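Local structure of probable 2-oxoacid ferredoxin oxidoreductase, alpha chain (Thermoplasma acidophilum, 3JU3) at the interface of chains A and B. The protein probably forms part of an enzyme that oxidatively decarboxylates 2-oxoacids with coenzyme A to acyl-CoA and CO2, passing the electrons to ferredoxin. Residues are numbered along the deposited sequence; one frame, centred on the assembly and turned at random. Chains: chain A/B, Probable 2-oxoacid ferredoxin oxidoreductase, alpha chain.

Contact 1: the interface of chains A and B. Residues chain A 19, 77-80, 94-95; chain B 70-73.
B:Asp70 reaches from strand 68-71 of chain B to the start of helix 79-87 of chain A, while its backbone is stitched into the sheet of chain A. Its CG lies anti to the backbone N (chi1 -177°), which turns the carboxylate toward the first helical turn. Following the side chain outward, CB passes the methyl CB of A:Ala80 at 4.2 Å, and CG faces the backbone N atoms of A:Ala79 and A:Ala80. At the tip, OD2 takes a weak, bent hydrogen bond from A:Ala80 N (2.9 Å, 138° at H) and also touches CB of A:Gln78. The other oxygen, B:Asp70 OD1, lies 3.4 Å from A:Ala79 CB; B:Asp70 OD1 is also 2.5 Å from water 1 O. That water also bonds A:Ala79 N at 2.7 Å and B:Val71 O, tying carboxylate, helix start and strand together. The helix N terminus would probably favour the negative charge of this group. An alanine in place of B:Asp70 would probably leave A:Ala80 N without its carboxylate mate and the water less firmly held. Backbone bonds run to both sides of the strand: B:Val71 N to A:Val19 O (2.9 Å) on one, and A:Ile95 N to B:Asp70 O (2.8 Å) on the other, where B:Glu72 N also bonds A:Ile95 O. B:Ser73 and A:Ala77 form an antiparallel bridge, B:Ser73 N bonding A:Ala77 O (2.8 Å) and A:Ala77 N bonding B:Ser73 O; the A:Gln78 and B:Glu72 side chains cross obliquely, CG against CB. In this crystal the site inserts a strand of chain B, in parallel register, between strands 16-21 and 93-95 of chain A, making one sheet from two chains.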
loop_
_atom_site.group_PDB
_atom_site.type_symbol
_atom_site.label_atom_id
_atom_site.label_comp_id
_atom_site.label_asym_id
_atom_site.label_seq_id
_atom_site.Cartn_x
_atom_site.Cartn_y
_atom_site.Cartn_z
ATOM N N VAL A 19 13.601 -3.300 -14.572
ATOM C CA VAL A 19 12.284 -2.903 -15.088
ATOM C C VAL A 19 11.453 -2.519 -13.882
ATOM O O VAL A 19 11.399 -3.281 -12.897
ATOM C CB VAL A 19 11.578 -4.046 -15.807
ATOM C CG1 VAL A 19 10.240 -3.545 -16.453
ATOM C CG2 VAL A 19 12.457 -4.637 -16.866
ATOM N N ALA A 77 2.117 -4.267 -8.092
ATOM C CA ALA A 77 2.386 -5.281 -9.129
ATOM C C ALA A 77 3.885 -5.386 -9.436
ATOM O O ALA A 77 4.677 -4.417 -9.199
ATOM C CB ALA A 77 1.646 -4.973 -10.413
ATOM N N GLN A 78 4.215 -6.579 -9.914
ATOM C CA GLN A 78 5.429 -6.910 -10.609
ATOM C C GLN A 78 5.075 -6.666 -12.069
ATOM O O GLN A 78 4.113 -7.259 -12.566
ATOM C CB GLN A 78 5.728 -8.416 -10.381
ATOM C CG GLN A 78 6.020 -8.776 -8.921
ATOM C CD GLN A 78 5.981 -10.279 -8.601
ATOM O OE1 GLN A 78 6.411 -11.123 -9.391
ATOM N NE2 GLN A 78 5.482 -10.605 -7.417
ATOM N N ALA A 79 5.809 -5.785 -12.757
ATOM C CA ALA A 79 5.590 -5.591 -14.188
ATOM C C ALA A 79 5.792 -6.865 -15.018
ATOM O O ALA A 79 5.413 -6.875 -16.184
ATOM C CB ALA A 79 6.434 -4.456 -14.746
ATOM N N ALA A 80 6.367 -7.934 -14.422
ATOM C CA ALA A 80 6.668 -9.152 -15.168
ATOM C C ALA A 80 5.409 -9.797 -15.714
ATOM O O ALA A 80 5.423 -10.375 -16.806
ATOM C CB ALA A 80 7.453 -10.195 -14.300
ATOM N N LYS A 94 13.718 -11.389 -10.058
ATOM C CA LYS A 94 12.865 -10.319 -9.540
ATOM C C LYS A 94 13.334 -9.844 -8.177
ATOM O O LYS A 94 13.992 -10.580 -7.445
ATOM C CB LYS A 94 11.375 -10.754 -9.535
ATOM C CG LYS A 94 11.058 -11.863 -8.542
ATOM C CD LYS A 94 9.813 -12.653 -8.952
ATOM C CE LYS A 94 9.588 -13.852 -8.021
ATOM N NZ LYS A 94 10.729 -14.823 -8.037
ATOM N N ILE A 95 13.041 -8.593 -7.873
ATOM C CA ILE A 95 13.285 -8.044 -6.563
ATOM C C ILE A 95 11.907 -7.690 -6.030
ATOM O O ILE A 95 11.257 -6.769 -6.532
ATOM C CB ILE A 95 14.236 -6.825 -6.660
ATOM C CG1 ILE A 95 15.646 -7.302 -7.038
ATOM C CG2 ILE A 95 14.221 -5.953 -5.364
ATOM C CD1 ILE A 95 16.683 -6.236 -7.145
ATOM N N ASP B 70 13.067 -7.666 -12.802
ATOM C CA ASP B 70 11.799 -6.945 -12.556
ATOM C C ASP B 70 11.727 -6.557 -11.092
ATOM O O ASP B 70 12.010 -7.386 -10.175
ATOM C CB ASP B 70 10.601 -7.826 -12.939
ATOM C CG ASP B 70 9.254 -7.109 -12.778
ATOM O OD1 ASP B 70 9.119 -5.906 -13.181
ATOM O OD2 ASP B 70 8.325 -7.754 -12.236
ATOM N N VAL B 71 11.349 -5.316 -10.847
ATOM C CA VAL B 71 11.366 -4.752 -9.492
ATOM C C VAL B 71 9.898 -4.471 -9.102
ATOM O O VAL B 71 9.244 -3.610 -9.687
ATOM C CB VAL B 71 12.196 -3.439 -9.414
ATOM C CG1 VAL B 71 12.095 -2.812 -8.038
ATOM C CG2 VAL B 71 13.728 -3.670 -9.752
ATOM N N GLU B 72 9.389 -5.227 -8.152
ATOM C CA GLU B 72 7.996 -5.112 -7.722
ATOM C C GLU B 72 7.738 -3.684 -7.291
ATOM O O GLU B 72 8.591 -3.099 -6.633
ATOM C CB GLU B 72 7.763 -6.054 -6.544
ATOM C CG GLU B 72 6.331 -5.929 -6.008
ATOM C CD GLU B 72 6.037 -6.777 -4.771
ATOM O OE1 GLU B 72 6.820 -7.673 -4.436
ATOM O OE2 GLU B 72 5.000 -6.531 -4.129
ATOM N N SER B 73 6.604 -3.091 -7.658
ATOM C CA SER B 73 6.407 -1.703 -7.276
ATOM C C SER B 73 4.930 -1.394 -6.906
ATOM O O SER B 73 4.108 -2.312 -6.786
ATOM C CB SER B 73 6.976 -0.774 -8.364
ATOM O OG SER B 73 6.939 0.605 -7.986
HETATM O O HOH W 1 7.804 -4.095 -11.969
#

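Contact 2: the interface of chains A and B. Residues chain A 8, 17, 19, 45, 83, 89, 91; chain B 58, 61-62, 68.
B:Leu62, the last residue of helix 55-62, pushes its isobutyl group into an apolar pocket of chain A, part of the pyruvate:ferredoxin oxidoreductase core domain II. CG stands anti to the carbonyl carbon (chi1 -66°), and the two methyls fork toward different walls. CD2 meets CD2 of A:Leu45 at 3.7 Å, the two leucine side chains crossing at about a right angle, and also reaches CG2 of A:Val19 and the CG2 methyl of A:Thr17. CD1 meets the branch methyl CG2 of A:Ile83, again at 3.7 Å and nearly perpendicular, with CD1 of A:Ile91 slightly farther off. Lower on the side chain, CB is touched by the tip methyl CD1 of A:Ile89 (3.9 Å).

One turn back on the helix, B:Val58 turns CG1 to A:Leu45 CD2, at 3.9 Å; its side chain lies across both A:Leu45 and A:Ile83 at roughly right angles. B:Val61, on the same helix, points CG1 at A:Leu8 CD1, 4.0 Å away, in an oblique, tip-to-tip contact.

On strand 68-71, B:Val68 has CG1 anti to its backbone N (chi1 -178°), directing this methyl to where A:Ile91 CG1 (3.6 Å) and A:Val19 CG2 (3.7 Å) meet it from different directions. CG2 of A:Ile91 rests against the backbone O of B:Val68. A parallel bridge pairs B:Val68 with A:Thr17, and there the carbonyl O of A:Thr17 lies 3.3 Å from CA of B:Val68.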
loop_
_atom_site.group_PDB
_atom_site.type_symbol
_atom_site.label_atom_id
_atom_site.label_comp_id
_atom_site.label_asym_id
_atom_site.label_seq_id
_atom_site.Cartn_x
_atom_site.Cartn_y
_atom_site.Cartn_z
ATOM N N LEU A 8 13.670 3.954 -21.911
ATOM C CA LEU A 8 14.838 3.234 -21.426
ATOM C C LEU A 8 15.792 4.297 -20.914
ATOM O O LEU A 8 16.270 5.095 -21.708
ATOM C CB LEU A 8 15.513 2.455 -22.561
ATOM C CG LEU A 8 16.736 1.646 -22.132
ATOM C CD1 LEU A 8 16.388 0.564 -21.102
ATOM C CD2 LEU A 8 17.434 1.045 -23.337
ATOM N N THR A 17 19.509 -4.907 -16.724
ATOM C CA THR A 17 18.390 -4.066 -17.110
ATOM C C THR A 17 17.280 -4.207 -16.072
ATOM O O THR A 17 16.595 -5.243 -15.995
ATOM C CB THR A 17 17.880 -4.498 -18.517
ATOM O OG1 THR A 17 18.892 -4.177 -19.470
ATOM C CG2 THR A 17 16.541 -3.786 -18.925
ATOM N N VAL A 19 13.601 -3.300 -14.572
ATOM C CA VAL A 19 12.284 -2.903 -15.088
ATOM C C VAL A 19 11.453 -2.519 -13.882
ATOM O O VAL A 19 11.399 -3.281 -12.897
ATOM C CB VAL A 19 11.578 -4.046 -15.807
ATOM C CG1 VAL A 19 10.240 -3.545 -16.453
ATOM C CG2 VAL A 19 12.457 -4.637 -16.866
ATOM N N LEU A 45 14.322 0.107 -17.727
ATOM C CA LEU A 45 13.160 0.210 -18.603
ATOM C C LEU A 45 12.034 0.617 -17.665
ATOM O O LEU A 45 11.667 -0.128 -16.781
ATOM C CB LEU A 45 12.863 -1.112 -19.300
ATOM C CG LEU A 45 11.519 -1.293 -20.010
ATOM C CD1 LEU A 45 11.486 -0.339 -21.142
ATOM C CD2 LEU A 45 11.386 -2.744 -20.561
ATOM N N ILE A 83 4.162 -7.891 -18.816
ATOM C CA ILE A 83 5.193 -7.968 -19.854
ATOM C C ILE A 83 5.119 -9.329 -20.534
ATOM O O ILE A 83 5.202 -9.414 -21.764
ATOM C CB ILE A 83 6.596 -7.726 -19.275
ATOM C CG1 ILE A 83 6.731 -6.262 -18.833
ATOM C CG2 ILE A 83 7.732 -8.093 -20.292
ATOM C CD1 ILE A 83 8.040 -5.934 -18.108
ATOM N N ILE A 89 7.885 -12.509 -23.194
ATOM C CA ILE A 89 9.134 -12.632 -22.430
ATOM C C ILE A 89 8.816 -12.905 -20.969
ATOM O O ILE A 89 8.022 -12.201 -20.366
ATOM C CB ILE A 89 10.014 -11.387 -22.578
ATOM C CG1 ILE A 89 10.537 -11.314 -24.003
ATOM C CG2 ILE A 89 11.179 -11.389 -21.572
ATOM C CD1 ILE A 89 10.688 -9.911 -24.493
ATOM N N ILE A 91 10.600 -12.716 -17.644
ATOM C CA ILE A 91 11.669 -12.286 -16.756
ATOM C C ILE A 91 11.734 -13.217 -15.557
ATOM O O ILE A 91 10.814 -13.228 -14.724
ATOM C CB ILE A 91 11.430 -10.833 -16.274
ATOM C CG1 ILE A 91 11.286 -9.906 -17.488
ATOM C CG2 ILE A 91 12.513 -10.405 -15.262
ATOM C CD1 ILE A 91 10.627 -8.566 -17.193
ATOM N N VAL B 58 8.914 -2.672 -25.682
ATOM C CA VAL B 58 9.358 -3.460 -24.540
ATOM C C VAL B 58 10.008 -4.722 -25.061
ATOM O O VAL B 58 11.093 -5.110 -24.611
ATOM C CB VAL B 58 8.227 -3.760 -23.580
ATOM C CG1 VAL B 58 8.682 -4.745 -22.490
ATOM C CG2 VAL B 58 7.744 -2.435 -22.950
ATOM N N VAL B 61 13.567 -3.967 -26.356
ATOM C CA VAL B 61 14.511 -3.695 -25.270
ATOM C C VAL B 61 14.899 -4.976 -24.537
ATOM O O VAL B 61 16.063 -5.233 -24.317
ATOM C CB VAL B 61 13.997 -2.625 -24.271
ATOM C CG1 VAL B 61 14.896 -2.588 -23.015
ATOM C CG2 VAL B 61 13.920 -1.270 -24.945
ATOM N N LEU B 62 13.927 -5.801 -24.189
ATOM C CA LEU B 62 14.216 -6.925 -23.307
ATOM C C LEU B 62 14.829 -8.084 -24.087
ATOM O O LEU B 62 15.632 -8.876 -23.545
ATOM C CB LEU B 62 12.959 -7.366 -22.558
ATOM C CG LEU B 62 12.373 -6.368 -21.545
ATOM C CD1 LEU B 62 11.246 -7.014 -20.810
ATOM C CD2 LEU B 62 13.409 -5.835 -20.550
ATOM N N VAL B 68 17.760 -9.351 -17.025
ATOM C CA VAL B 68 16.627 -8.495 -16.705
ATOM C C VAL B 68 16.198 -8.783 -15.267
ATOM O O VAL B 68 16.089 -9.961 -14.874
ATOM C CB VAL B 68 15.453 -8.753 -17.657
ATOM C CG1 VAL B 68 14.260 -7.809 -17.353
ATOM C CG2 VAL B 68 15.877 -8.599 -19.136
#

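The C-alpha centres of contact 1 and contact 2 lie about 10 Å apart, and A:Val19 belongs to both: its carbonyl serves contact 1, its CG2 methyl contact 2. Strand 68-71 of chain B and, in chain A, strand 16-21 and helix 79-87 also run through both. Polar strand pairing thus continues directly into an apolar core, so chain B supplies both a strand and a covering helix to the fold of chain A. With the two-fold twin, this resembles an exchange of segments between copies. The fragment alone does not tell whether this pairing persists in the full enzyme.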